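Local coordinates for protein N-acetylneuraminate lyase (Fusobacterium nucleatum subsp. nucleatum ATCC 25586, PDB 5ZKA) that belongs to the dihydrodipicolinate synthetase family, enzymes built on a TIM barrel, here extended by further helices at the C-terminal end of the chain, at residues L25-P28 and S34-E37; E42-N47 and F77-D82; T62-M67 and G263-I268; L90-G95 and K107-L112; Y46-M51 and K85-L90. One frame throughout, in Å; residues are numbered along the deposited sequence.

Interaction 1: residues L25-P28 and S34-E37; sequences LMVP and SINE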
# COMPACT_ATOMS: atom_id res chain seq x y z
N LEU A 25 22.43 0.19 7.85
CA LEU A 25 23.35 0.16 8.97
C LEU A 25 23.32 1.48 9.74
O LEU A 25 23.54 2.55 9.18
CB LEU A 25 24.76 -0.13 8.45
CG LEU A 25 25.84 -0.30 9.51
CD1 LEU A 25 25.55 -1.56 10.32
CD2 LEU A 25 27.21 -0.37 8.85
N MET A 26 23.07 1.39 11.04
CA MET A 26 23.18 2.56 11.90
C MET A 26 24.63 2.79 12.30
O MET A 26 25.44 1.85 12.37
CB MET A 26 22.33 2.39 13.14
CG MET A 26 20.88 2.12 12.80
SD MET A 26 19.75 2.97 13.91
CE MET A 26 20.14 4.69 13.62
N VAL A 27 24.95 4.04 12.58
CA VAL A 27 26.32 4.46 12.87
C VAL A 27 26.33 5.13 14.24
O VAL A 27 25.51 6.01 14.49
CB VAL A 27 26.88 5.42 11.81
CG1 VAL A 27 28.29 5.89 12.21
CG2 VAL A 27 26.90 4.73 10.46
N PRO A 28 27.21 4.72 15.16
CA PRO A 28 27.29 5.39 16.45
C PRO A 28 28.24 6.57 16.41
O PRO A 28 29.39 6.45 15.95
CB PRO A 28 27.78 4.29 17.40
CG PRO A 28 28.61 3.40 16.53
CD PRO A 28 28.02 3.49 15.12
N SER A 34 31.77 12.93 15.95
CA SER A 34 32.74 12.06 15.31
C SER A 34 32.29 10.60 15.42
O SER A 34 31.48 10.23 16.28
CB SER A 34 34.13 12.24 15.93
OG SER A 34 34.11 11.87 17.29
N ILE A 35 32.81 9.77 14.52
CA ILE A 35 32.42 8.36 14.46
C ILE A 35 33.00 7.59 15.64
O ILE A 35 34.18 7.75 15.99
CB ILE A 35 32.89 7.76 13.13
CG1 ILE A 35 32.28 8.51 11.95
CG2 ILE A 35 32.58 6.27 13.07
CD1 ILE A 35 33.15 8.50 10.72
N ASN A 36 32.19 6.73 16.25
CA ASN A 36 32.67 5.78 17.26
C ASN A 36 32.99 4.47 16.54
O ASN A 36 32.10 3.64 16.32
CB ASN A 36 31.62 5.60 18.36
CG ASN A 36 31.97 4.50 19.37
OD1 ASN A 36 33.02 3.86 19.30
ND2 ASN A 36 31.07 4.28 20.33
N GLU A 37 34.27 4.28 16.20
CA GLU A 37 34.65 3.13 15.39
C GLU A 37 34.43 1.81 16.12
O GLU A 37 33.94 0.83 15.53
CB GLU A 37 36.11 3.25 14.95
CG GLU A 37 36.63 2.01 14.27
CD GLU A 37 38.00 2.20 13.65
OE1 GLU A 37 38.34 3.35 13.28
OE2 GLU A 37 38.74 1.20 13.53
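Pro28 and Asn36 meet inside the loop that joins strand 20-24 to helix 37-49, the first beta-alpha connection of the TIM barrel, with Asn36 as the N-cap of the helix. The two parts of the loop are tied by their backbones: Asn36 N donates to Pro28 O over 2.8 Å. The bond is nearly straight, with 165° at the hydrogen, and the donor sits 24° off the carbonyl plane. Proline has no N-H to give, but its carbonyl remains a good acceptor.

From this tie the Asn36 side chain can be followed from CB. Its CB rests against the same carbonyl, 3.4 Å from Pro28 O, and also brushes the proline ring, with Pro28 CG 4.2 Å from Asn36 CB. The next atom, CG, is anti to the backbone N (chi1 173°), which carries the amide beyond the proline and toward the start of the helix. There OD1 takes the backbone N-H of Gly39, the capping bond, while ND2 turns to Asp278 OD2. Asparagine suits the place because one short amide offers both an acceptor for the helix and a donor for a carboxylate.

The proline ring crosses this side chain at about a right angle, and its other neighbours include Ile43 of the helix. Beside the polar tie lies a thin apolar contact in which Ile35, a branched residue that also packs on Val76 of helix 70-84, touches Val27 through CG2, 4.4 Å from Val27 CG1. On the proline itself, CG lies 3.5 Å from Asn36 O.

Interaction 2: residues E42-N47 and F77-D82; sequences EIIRYN and FEIAID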
# COMPACT_ATOMS: atom_id res chain seq x y z
N GLU A 42 30.80 -3.06 16.44
CA GLU A 42 29.87 -3.84 17.25
C GLU A 42 28.50 -3.91 16.60
O GLU A 42 27.83 -4.95 16.67
CB GLU A 42 29.76 -3.24 18.65
CG GLU A 42 31.03 -3.39 19.49
CD GLU A 42 30.85 -2.90 20.91
OE1 GLU A 42 29.71 -2.55 21.28
OE2 GLU A 42 31.85 -2.85 21.66
N ILE A 43 28.05 -2.82 15.98
CA ILE A 43 26.75 -2.84 15.32
C ILE A 43 26.79 -3.75 14.10
O ILE A 43 25.85 -4.51 13.84
CB ILE A 43 26.32 -1.41 14.94
CG1 ILE A 43 26.10 -0.56 16.18
CG2 ILE A 43 25.06 -1.45 14.08
CD1 ILE A 43 25.74 0.91 15.85
N ILE A 44 27.87 -3.68 13.33
CA ILE A 44 28.05 -4.57 12.19
C ILE A 44 28.04 -6.03 12.64
O ILE A 44 27.35 -6.87 12.05
CB ILE A 44 29.35 -4.22 11.45
CG1 ILE A 44 29.23 -2.86 10.77
CG2 ILE A 44 29.69 -5.30 10.43
CD1 ILE A 44 30.57 -2.24 10.39
N ARG A 45 28.83 -6.35 13.67
CA ARG A 45 28.87 -7.73 14.16
C ARG A 45 27.49 -8.20 14.63
O ARG A 45 27.09 -9.34 14.35
CB ARG A 45 29.89 -7.87 15.29
CG ARG A 45 31.34 -7.76 14.83
CD ARG A 45 32.02 -9.14 14.66
NE ARG A 45 31.33 -9.99 13.68
CZ ARG A 45 31.50 -9.91 12.36
NH1 ARG A 45 32.32 -9.01 11.84
NH2 ARG A 45 30.82 -10.73 11.56
N TYR A 46 26.74 -7.34 15.32
CA TYR A 46 25.40 -7.72 15.76
C TYR A 46 24.50 -8.04 14.57
O TYR A 46 23.79 -9.05 14.58
CB TYR A 46 24.80 -6.59 16.60
CG TYR A 46 23.51 -6.96 17.30
CD1 TYR A 46 23.52 -7.73 18.46
CD2 TYR A 46 22.28 -6.52 16.82
CE1 TYR A 46 22.33 -8.06 19.10
CE2 TYR A 46 21.11 -6.84 17.45
CZ TYR A 46 21.13 -7.61 18.59
OH TYR A 46 19.95 -7.93 19.22
N ASN A 47 24.53 -7.21 13.52
CA ASN A 47 23.69 -7.46 12.35
C ASN A 47 24.05 -8.77 11.67
O ASN A 47 23.16 -9.56 11.30
CB ASN A 47 23.82 -6.30 11.36
CG ASN A 47 22.85 -5.19 11.67
OD1 ASN A 47 21.66 -5.31 11.41
ND2 ASN A 47 23.36 -4.11 12.25
N PHE A 77 32.47 3.87 5.36
CA PHE A 77 32.61 2.85 4.32
C PHE A 77 33.83 1.98 4.54
O PHE A 77 33.79 0.76 4.30
CB PHE A 77 32.70 3.50 2.93
CG PHE A 77 31.40 4.08 2.43
CD1 PHE A 77 30.25 3.30 2.33
CD2 PHE A 77 31.34 5.40 2.01
CE1 PHE A 77 29.06 3.84 1.85
CE2 PHE A 77 30.15 5.94 1.51
CZ PHE A 77 29.01 5.16 1.44
N GLU A 78 34.95 2.58 4.97
CA GLU A 78 36.16 1.80 5.23
C GLU A 78 35.94 0.76 6.32
O GLU A 78 36.31 -0.41 6.18
CB GLU A 78 37.32 2.69 5.67
CG GLU A 78 37.70 3.80 4.76
CD GLU A 78 38.76 4.68 5.40
OE1 GLU A 78 39.52 4.18 6.26
OE2 GLU A 78 38.82 5.88 5.04
N ILE A 79 35.41 1.20 7.46
CA ILE A 79 35.21 0.30 8.59
C ILE A 79 34.23 -0.81 8.23
O ILE A 79 34.47 -1.99 8.50
CB ILE A 79 34.73 1.10 9.82
CG1 ILE A 79 35.84 2.06 10.26
CG2 ILE A 79 34.32 0.17 10.97
CD1 ILE A 79 35.34 3.23 11.08
N ALA A 80 33.12 -0.44 7.57
CA ALA A 80 32.07 -1.42 7.30
C ALA A 80 32.60 -2.60 6.49
O ALA A 80 32.38 -3.76 6.85
CB ALA A 80 30.89 -0.76 6.58
N ILE A 81 33.33 -2.33 5.39
CA ILE A 81 33.81 -3.44 4.58
C ILE A 81 34.99 -4.15 5.25
O ILE A 81 35.20 -5.35 5.03
CB ILE A 81 34.14 -2.96 3.15
CG1 ILE A 81 34.30 -4.16 2.22
CG2 ILE A 81 35.38 -2.07 3.14
CD1 ILE A 81 34.27 -3.79 0.75
N ASP A 82 35.77 -3.45 6.06
CA ASP A 82 36.83 -4.12 6.79
C ASP A 82 36.25 -5.09 7.82
O ASP A 82 36.77 -6.20 7.99
CB ASP A 82 37.73 -3.10 7.48
CG ASP A 82 38.85 -3.75 8.27
OD1 ASP A 82 39.78 -4.30 7.64
OD2 ASP A 82 38.78 -3.72 9.52
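Ile44 of helix 37-49 drives its CD1 methyl against the backbone of Ala80 on helix 70-84, two helices that follow each other around the outside of the TIM barrel. The isoleucine points directly at the other helix. CG1 stands beside the backbone N and anti to the carbonyl carbon (chi1 -68°), and the chain runs straight on from there (chi2 162°), which places CD1 at the end of an extended chain, across the gap. It ends 3.5 Å from Ala80 CA and 4.1 Å from Ala80 CB.

Alanine suits its place because a single methyl lets the helices come near: the CA atoms of Ile44 and Ala80 are 7.1 Å apart. Ile79 adds only a grazing contact, its CG2 4.5 Å from Ile44 CD1, since the rest of its side chain leads off toward Leu40 and Arg41, earlier on helix 37-49. Inward, Ile44 rests on Leu56 and Ala80 on Val58, both in strand 55-58, so the two helices share a strand as their floor.

Asn47 shows how a polar side chain is settled on a buried face of helix 37-49. Its ND2 donates to Ile43 O at 3.0 Å, from above the carbonyl plane, while Asn47 N reaches the same oxygen from the opposite face. ND2 also meets Asn224, and OD1 meets Ser23. Around Ile44 the contact is mainly carbon against carbon, without a polar bond, so shape and dispersion hold it, while charged pairs such as Arg45 with Glu83 and Asp82 with Arg41 give the directional links nearby.

Interaction 3: residues T62-M67 and G263-I268; sequences TGENFM and GLYQTI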
# COMPACT_ATOMS: atom_id res chain seq x y z
N THR A 62 19.31 6.05 7.25
CA THR A 62 19.33 5.51 8.61
C THR A 62 20.69 5.67 9.27
O THR A 62 20.77 5.80 10.50
CB THR A 62 18.95 4.03 8.56
OG1 THR A 62 17.65 3.90 7.97
CG2 THR A 62 18.96 3.42 9.96
N GLY A 63 21.76 5.67 8.48
CA GLY A 63 23.07 5.90 9.05
C GLY A 63 23.39 7.35 9.31
O GLY A 63 24.54 7.67 9.61
N GLU A 64 22.40 8.23 9.18
CA GLU A 64 22.57 9.67 9.36
C GLU A 64 23.55 10.24 8.33
O GLU A 64 24.21 11.26 8.56
CB GLU A 64 22.98 9.99 10.80
CG GLU A 64 21.86 9.55 11.79
CD GLU A 64 22.31 9.53 13.24
OE1 GLU A 64 22.68 10.60 13.78
OE2 GLU A 64 22.30 8.43 13.84
N ASN A 65 23.60 9.58 7.17
CA ASN A 65 24.56 9.91 6.12
C ASN A 65 24.51 11.39 5.72
O ASN A 65 25.56 12.03 5.54
CB ASN A 65 24.28 9.02 4.91
CG ASN A 65 25.11 9.40 3.71
OD1 ASN A 65 24.61 10.05 2.77
ND2 ASN A 65 26.36 8.98 3.70
N PHE A 66 23.31 11.95 5.57
CA PHE A 66 23.23 13.30 5.02
C PHE A 66 23.50 14.37 6.07
O PHE A 66 23.48 15.56 5.73
CB PHE A 66 21.86 13.48 4.34
CG PHE A 66 21.64 12.47 3.24
CD1 PHE A 66 22.27 12.63 2.01
CD2 PHE A 66 20.91 11.32 3.48
CE1 PHE A 66 22.12 11.69 1.01
CE2 PHE A 66 20.76 10.37 2.48
CZ PHE A 66 21.36 10.56 1.24
N MET A 67 23.81 13.96 7.31
CA MET A 67 24.18 14.88 8.37
C MET A 67 25.69 14.97 8.59
O MET A 67 26.13 15.75 9.44
CB MET A 67 23.49 14.47 9.68
CG MET A 67 22.03 14.92 9.77
SD MET A 67 21.30 14.52 11.37
CE MET A 67 20.84 12.83 11.09
N GLY A 263 10.57 7.90 18.95
CA GLY A 263 11.74 8.40 18.25
C GLY A 263 12.49 7.26 17.58
O GLY A 263 13.16 6.48 18.26
N LEU A 264 12.42 7.19 16.25
CA LEU A 264 12.95 6.04 15.52
C LEU A 264 14.43 5.81 15.79
O LEU A 264 14.83 4.75 16.29
CB LEU A 264 12.71 6.25 14.01
CG LEU A 264 13.21 5.23 13.00
CD1 LEU A 264 12.42 3.94 13.10
CD2 LEU A 264 13.10 5.79 11.57
N TYR A 265 15.28 6.78 15.41
CA TYR A 265 16.73 6.54 15.50
C TYR A 265 17.16 6.37 16.95
O TYR A 265 17.97 5.49 17.26
CB TYR A 265 17.51 7.67 14.83
CG TYR A 265 17.28 7.77 13.33
CD1 TYR A 265 16.77 6.70 12.61
CD2 TYR A 265 17.57 8.94 12.64
CE1 TYR A 265 16.55 6.78 11.24
CE2 TYR A 265 17.35 9.04 11.27
CZ TYR A 265 16.84 7.96 10.58
OH TYR A 265 16.63 8.05 9.22
N GLN A 266 16.63 7.20 17.85
CA GLN A 266 16.99 7.10 19.26
C GLN A 266 16.59 5.75 19.86
O GLN A 266 17.31 5.20 20.69
CB GLN A 266 16.35 8.24 20.05
CG GLN A 266 16.85 9.64 19.67
CD GLN A 266 16.04 10.29 18.55
OE1 GLN A 266 15.26 9.62 17.85
NE2 GLN A 266 16.22 11.60 18.37
N THR A 267 15.44 5.22 19.45
CA THR A 267 14.94 3.99 20.08
C THR A 267 15.67 2.76 19.57
O THR A 267 16.00 1.87 20.36
CB THR A 267 13.43 3.87 19.84
OG1 THR A 267 12.77 4.95 20.51
CG2 THR A 267 12.88 2.55 20.41
N ILE A 268 15.97 2.71 18.27
CA ILE A 268 16.79 1.61 17.75
C ILE A 268 18.15 1.61 18.44
O ILE A 268 18.64 0.56 18.89
CB ILE A 268 16.92 1.70 16.22
CG1 ILE A 268 15.53 1.52 15.57
CG2 ILE A 268 17.93 0.65 15.70
CD1 ILE A 268 15.50 1.78 14.08
O HOH W 1 15.63 5.60 7.94
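Tyr265 lies against Thr62 and Glu64 in a buried contact of aromatic ring with loop, made where helix 264-274 meets the loop that follows strand 55-58. The phenol end does most of the touching: Tyr265 OH is 3.8 Å from Thr62 CA, and Thr62 O sits over one face of the ring. From the same face Thr62 CG2 comes to 4.3 Å from Tyr265 CE1, beyond the rim. Glu64 joins with its aliphatic part, CG coming obliquely to 4.4 Å from Tyr265 CD2. Tyr265 can reach this far because CG stands anti to the carbonyl carbon (chi1 -65°), throwing the ring off the helix toward the loop.

A water links the two polar ends, lying in the plane of the ring at its hydroxyl edge. It donates to Thr62 OG1 at 2.6 Å and is 2.9 Å from Tyr265 OH. Thr62 OG1 is also hydrogen-bonded to O1 of the modified residue KPI at position 178. Thr62, Gly63 and Glu64 belong to the GXXGE signature of this family, and they lie at the C-terminal end of the barrel strands, where TIM barrels carry their active sites. Threonine serves here with its hydroxyl toward the site and its methyl toward the ring.

The Glu64 carboxylate is held by two partners, OE1 by Arg283 N and OE2 by a salt bridge to Lys269. On the helix side Gly263, the N-cap, has backbone angles at which a side chain would jam against the preceding carbonyl O, which calls for glycine; its own O accepts from Thr267 N and Thr267 OG1.

Interaction 4: residues L90-G95 and K107-L112; sequences LIAQVG and KYVTKL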
# COMPACT_ATOMS: atom_id res chain seq x y z
N LEU A 90 26.98 -6.22 0.44
CA LEU A 90 27.15 -4.83 0.82
C LEU A 90 26.71 -3.93 -0.32
O LEU A 90 27.13 -4.14 -1.47
CB LEU A 90 28.61 -4.52 1.16
CG LEU A 90 29.22 -5.22 2.37
CD1 LEU A 90 30.68 -4.85 2.44
CD2 LEU A 90 28.51 -4.79 3.62
N ILE A 91 25.89 -2.93 -0.01
CA ILE A 91 25.53 -1.86 -0.93
C ILE A 91 26.00 -0.54 -0.31
O ILE A 91 25.78 -0.30 0.88
CB ILE A 91 24.02 -1.81 -1.20
CG1 ILE A 91 23.51 -3.11 -1.82
CG2 ILE A 91 23.65 -0.59 -2.11
CD1 ILE A 91 21.96 -3.24 -1.76
N ALA A 92 26.64 0.30 -1.12
CA ALA A 92 27.12 1.59 -0.65
C ALA A 92 26.26 2.69 -1.26
O ALA A 92 26.25 2.87 -2.48
CB ALA A 92 28.60 1.80 -1.03
N GLN A 93 25.54 3.42 -0.41
CA GLN A 93 24.75 4.57 -0.85
C GLN A 93 25.67 5.78 -0.96
O GLN A 93 26.23 6.22 0.05
CB GLN A 93 23.61 4.82 0.14
CG GLN A 93 22.43 5.63 -0.44
CD GLN A 93 22.76 7.09 -0.60
OE1 GLN A 93 22.41 7.71 -1.60
NE2 GLN A 93 23.44 7.66 0.38
N VAL A 94 25.83 6.32 -2.17
CA VAL A 94 26.76 7.42 -2.42
C VAL A 94 26.07 8.66 -2.97
O VAL A 94 26.75 9.64 -3.29
CB VAL A 94 27.90 6.98 -3.36
CG1 VAL A 94 28.69 5.82 -2.75
CG2 VAL A 94 27.35 6.60 -4.73
N GLY A 95 24.74 8.67 -3.05
CA GLY A 95 24.04 9.80 -3.63
C GLY A 95 24.11 11.05 -2.77
O GLY A 95 24.39 11.00 -1.57
N LYS A 107 33.64 6.23 -6.65
CA LYS A 107 34.95 5.70 -7.00
C LYS A 107 35.67 5.16 -5.77
O LYS A 107 36.32 4.10 -5.83
CB LYS A 107 35.80 6.78 -7.68
CG LYS A 107 35.27 7.24 -9.03
CD LYS A 107 36.28 8.16 -9.73
CE LYS A 107 35.76 8.63 -11.08
NZ LYS A 107 36.46 9.86 -11.58
N TYR A 108 35.55 5.86 -4.65
CA TYR A 108 36.27 5.46 -3.45
C TYR A 108 35.77 4.12 -2.91
O TYR A 108 36.58 3.25 -2.57
CB TYR A 108 36.14 6.56 -2.39
CG TYR A 108 36.85 6.24 -1.09
CD1 TYR A 108 38.21 6.48 -0.95
CD2 TYR A 108 36.15 5.72 -0.01
CE1 TYR A 108 38.86 6.20 0.23
CE2 TYR A 108 36.79 5.44 1.17
CZ TYR A 108 38.14 5.68 1.29
OH TYR A 108 38.79 5.40 2.46
N VAL A 109 34.45 3.93 -2.84
CA VAL A 109 33.96 2.66 -2.32
C VAL A 109 34.16 1.54 -3.33
O VAL A 109 34.35 0.38 -2.94
CB VAL A 109 32.50 2.77 -1.86
CG1 VAL A 109 32.37 3.90 -0.85
CG2 VAL A 109 31.56 3.00 -3.04
N THR A 110 34.14 1.85 -4.62
CA THR A 110 34.45 0.83 -5.61
C THR A 110 35.87 0.32 -5.42
O THR A 110 36.12 -0.89 -5.47
CB THR A 110 34.22 1.39 -7.02
OG1 THR A 110 32.84 1.75 -7.16
CG2 THR A 110 34.57 0.36 -8.07
N LYS A 111 36.82 1.23 -5.15
CA LYS A 111 38.20 0.84 -4.90
C LYS A 111 38.32 0.02 -3.62
O LYS A 111 39.16 -0.89 -3.53
CB LYS A 111 39.09 2.09 -4.83
CG LYS A 111 40.58 1.80 -4.59
CD LYS A 111 41.39 3.09 -4.54
CE LYS A 111 42.89 2.82 -4.35
NZ LYS A 111 43.24 2.54 -2.93
N LEU A 112 37.50 0.32 -2.61
CA LEU A 112 37.50 -0.46 -1.37
C LEU A 112 36.99 -1.88 -1.58
O LEU A 112 37.33 -2.77 -0.80
CB LEU A 112 36.64 0.22 -0.30
CG LEU A 112 37.14 1.49 0.41
CD1 LEU A 112 36.10 1.99 1.39
CD2 LEU A 112 38.48 1.29 1.12
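Ala92 of strand 89-93 and Val109 of helix 99-112 bring their backbones together, with CA atoms 7.1 Å apart and both CB atoms directed at the opposite segment. Val109 does the reaching with one methyl: its CG2 lies 3.8 Å from Ala92 CB and 4.0 Å from Val94 CG1. That methyl is held between the backbone N and the carbonyl carbon, while CG1 stands anti to the carbonyl carbon (chi1 -56°). The two valines meet tip to tip, whereas at position 92 alanine's one methyl is all that stands between the strand and Val109.

These segments belong to the beta-alpha-beta unit of strand 89-93, helix 99-112 and strand 117-120, a repeat from which TIM barrels are built. Phe77, from helix 70-84, packs on both Ala92 and Val109 and widens the apolar layer between barrel wall and helix.

Gln93 points the opposite way, into the barrel. Its OE1 accepts from Gly95 N at 2.9 Å, the donor lying 56° above the carbonyl plane, and also from Val120 N on the neighbouring strand. Gln93 NE2 donates to Gly59 O, so this buried amide is satisfied at both its ends.

Interaction 5: residues Y46-M51 and K85-L90; sequences YNIDKM and KDSVNL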
# COMPACT_ATOMS: atom_id res chain seq x y z
N TYR A 46 26.74 -7.34 15.32
CA TYR A 46 25.40 -7.72 15.76
C TYR A 46 24.50 -8.04 14.57
O TYR A 46 23.79 -9.05 14.58
CB TYR A 46 24.80 -6.59 16.60
CG TYR A 46 23.51 -6.96 17.30
CD1 TYR A 46 23.52 -7.73 18.46
CD2 TYR A 46 22.28 -6.52 16.82
CE1 TYR A 46 22.33 -8.06 19.10
CE2 TYR A 46 21.11 -6.84 17.45
CZ TYR A 46 21.13 -7.61 18.59
OH TYR A 46 19.95 -7.93 19.22
N ASN A 47 24.53 -7.21 13.52
CA ASN A 47 23.69 -7.46 12.35
C ASN A 47 24.05 -8.77 11.67
O ASN A 47 23.16 -9.56 11.30
CB ASN A 47 23.82 -6.30 11.36
CG ASN A 47 22.85 -5.19 11.67
OD1 ASN A 47 21.66 -5.31 11.41
ND2 ASN A 47 23.36 -4.11 12.25
N ILE A 48 25.34 -9.03 11.47
CA ILE A 48 25.73 -10.23 10.74
C ILE A 48 25.53 -11.47 11.60
O ILE A 48 25.00 -12.49 11.13
CB ILE A 48 27.19 -10.10 10.27
CG1 ILE A 48 27.35 -8.93 9.29
CG2 ILE A 48 27.66 -11.41 9.64
CD1 ILE A 48 28.83 -8.58 9.03
N ASP A 49 25.98 -11.42 12.85
CA ASP A 49 26.04 -12.62 13.68
C ASP A 49 24.73 -12.93 14.39
O ASP A 49 24.43 -14.11 14.64
CB ASP A 49 27.15 -12.51 14.73
CG ASP A 49 28.53 -12.30 14.12
OD1 ASP A 49 28.73 -12.59 12.93
OD2 ASP A 49 29.43 -11.85 14.87
N LYS A 50 23.95 -11.92 14.77
CA LYS A 50 22.74 -12.15 15.56
C LYS A 50 21.45 -11.90 14.79
O LYS A 50 20.51 -12.68 14.91
CB LYS A 50 22.76 -11.29 16.83
CG LYS A 50 23.95 -11.57 17.76
CD LYS A 50 24.03 -13.03 18.17
CE LYS A 50 25.33 -13.31 18.92
NZ LYS A 50 25.48 -14.75 19.32
N MET A 51 21.39 -10.82 14.01
CA MET A 51 20.24 -10.60 13.14
C MET A 51 20.28 -11.49 11.91
O MET A 51 19.24 -11.69 11.27
CB MET A 51 20.15 -9.13 12.72
CG MET A 51 20.02 -8.15 13.89
SD MET A 51 18.49 -8.34 14.87
CE MET A 51 19.01 -9.49 16.18
N LYS A 85 33.80 -7.86 5.69
CA LYS A 85 34.55 -8.68 4.73
C LYS A 85 33.57 -9.16 3.65
O LYS A 85 32.79 -8.34 3.13
CB LYS A 85 35.29 -9.76 5.49
CG LYS A 85 36.33 -9.18 6.43
CD LYS A 85 37.16 -10.22 7.12
CE LYS A 85 38.41 -9.59 7.71
NZ LYS A 85 38.09 -8.42 8.58
N ASP A 86 33.56 -10.44 3.29
CA ASP A 86 32.64 -10.97 2.29
C ASP A 86 31.57 -11.88 2.90
O ASP A 86 31.05 -12.76 2.22
CB ASP A 86 33.41 -11.72 1.20
N SER A 87 31.23 -11.67 4.18
CA SER A 87 30.25 -12.53 4.83
C SER A 87 28.82 -12.24 4.38
O SER A 87 27.99 -13.15 4.34
CB SER A 87 30.35 -12.39 6.35
OG SER A 87 30.25 -11.03 6.73
N VAL A 88 28.50 -10.98 4.07
CA VAL A 88 27.17 -10.59 3.65
C VAL A 88 27.30 -9.69 2.42
O VAL A 88 28.38 -9.21 2.09
CB VAL A 88 26.40 -9.86 4.77
CG1 VAL A 88 26.18 -10.80 5.97
CG2 VAL A 88 27.17 -8.62 5.21
N ASN A 89 26.17 -9.47 1.75
CA ASN A 89 26.15 -8.49 0.67
C ASN A 89 26.35 -7.09 1.23
O ASN A 89 25.91 -6.78 2.34
CB ASN A 89 24.83 -8.52 -0.10
CG ASN A 89 24.68 -9.77 -0.95
OD1 ASN A 89 25.49 -10.04 -1.82
ND2 ASN A 89 23.61 -10.52 -0.69
N LEU A 90 26.98 -6.22 0.44
CA LEU A 90 27.15 -4.83 0.82
C LEU A 90 26.71 -3.93 -0.32
O LEU A 90 27.13 -4.14 -1.47
CB LEU A 90 28.61 -4.52 1.16
CG LEU A 90 29.22 -5.22 2.37
CD1 LEU A 90 30.68 -4.85 2.44
CD2 LEU A 90 28.51 -4.79 3.62
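Ile48, on the last turn of helix 37-49, leans on Ser87 and Val88 in the turn that leads into strand 89-93. Its CD1 is 3.6 Å from Ser87 OG, and its CG2 is 3.9 Å from the same oxygen, so the hydroxyl sits against two methyls of the isoleucine. Val88 meets it at a slant: Val88 CG1 is 4.0 Å from Ile48 CG1. Two beta-branched side chains suit this, since each offers several carbons at short reach. CG1 of Ile48 lies anti to the carbonyl carbon (chi1 -63°), and this aims the longer branch across at the turn.

Ser87 OG makes its polar bond within its own turn, to the carbonyl of Ala84, and the same oxygen packs against the isoleucine. A small hydroxyl fits where the turn is exposed yet has a backbone acceptor close by. Ala84, near the end of helix 70-84, also touches Ile48.

Further out, Tyr46 O accepts from Lys50 N at 2.9 Å and from Met51 N at 3.0 Å, which holds the chain as it leaves the helical path. On the other side Asn89 pairs with Asp54 and Leu56 through the backbone, placing Val88 just ahead of the strand. The contact lies at the N-terminal ends of the strands, the face of a TIM barrel where alpha-beta turns lead from each helix into the next strand.

All five contacts lie in one TIM-barrel domain, four of them in its first three beta-alpha units, while interaction 3 brings in helix 264-274. Interaction 1 closes before the others open; interactions 2 and 5 then start from the same part of helix 37-49, their centres about 8 Å apart. Interaction 1, about 9 Å from interaction 2, touches it where Pro28 meets Ile43. Interaction 4 shares strand 89-93 with interaction 5 and meets interaction 2 through Phe77. Interaction 3 crosses interactions 2 and 5 along the chain, and the chain between its segments contains interaction 4; their centres are about 20 Å apart, yet Phe66 reaches Gly95. The set runs from the barrel's base to the end where residue 178 is modified.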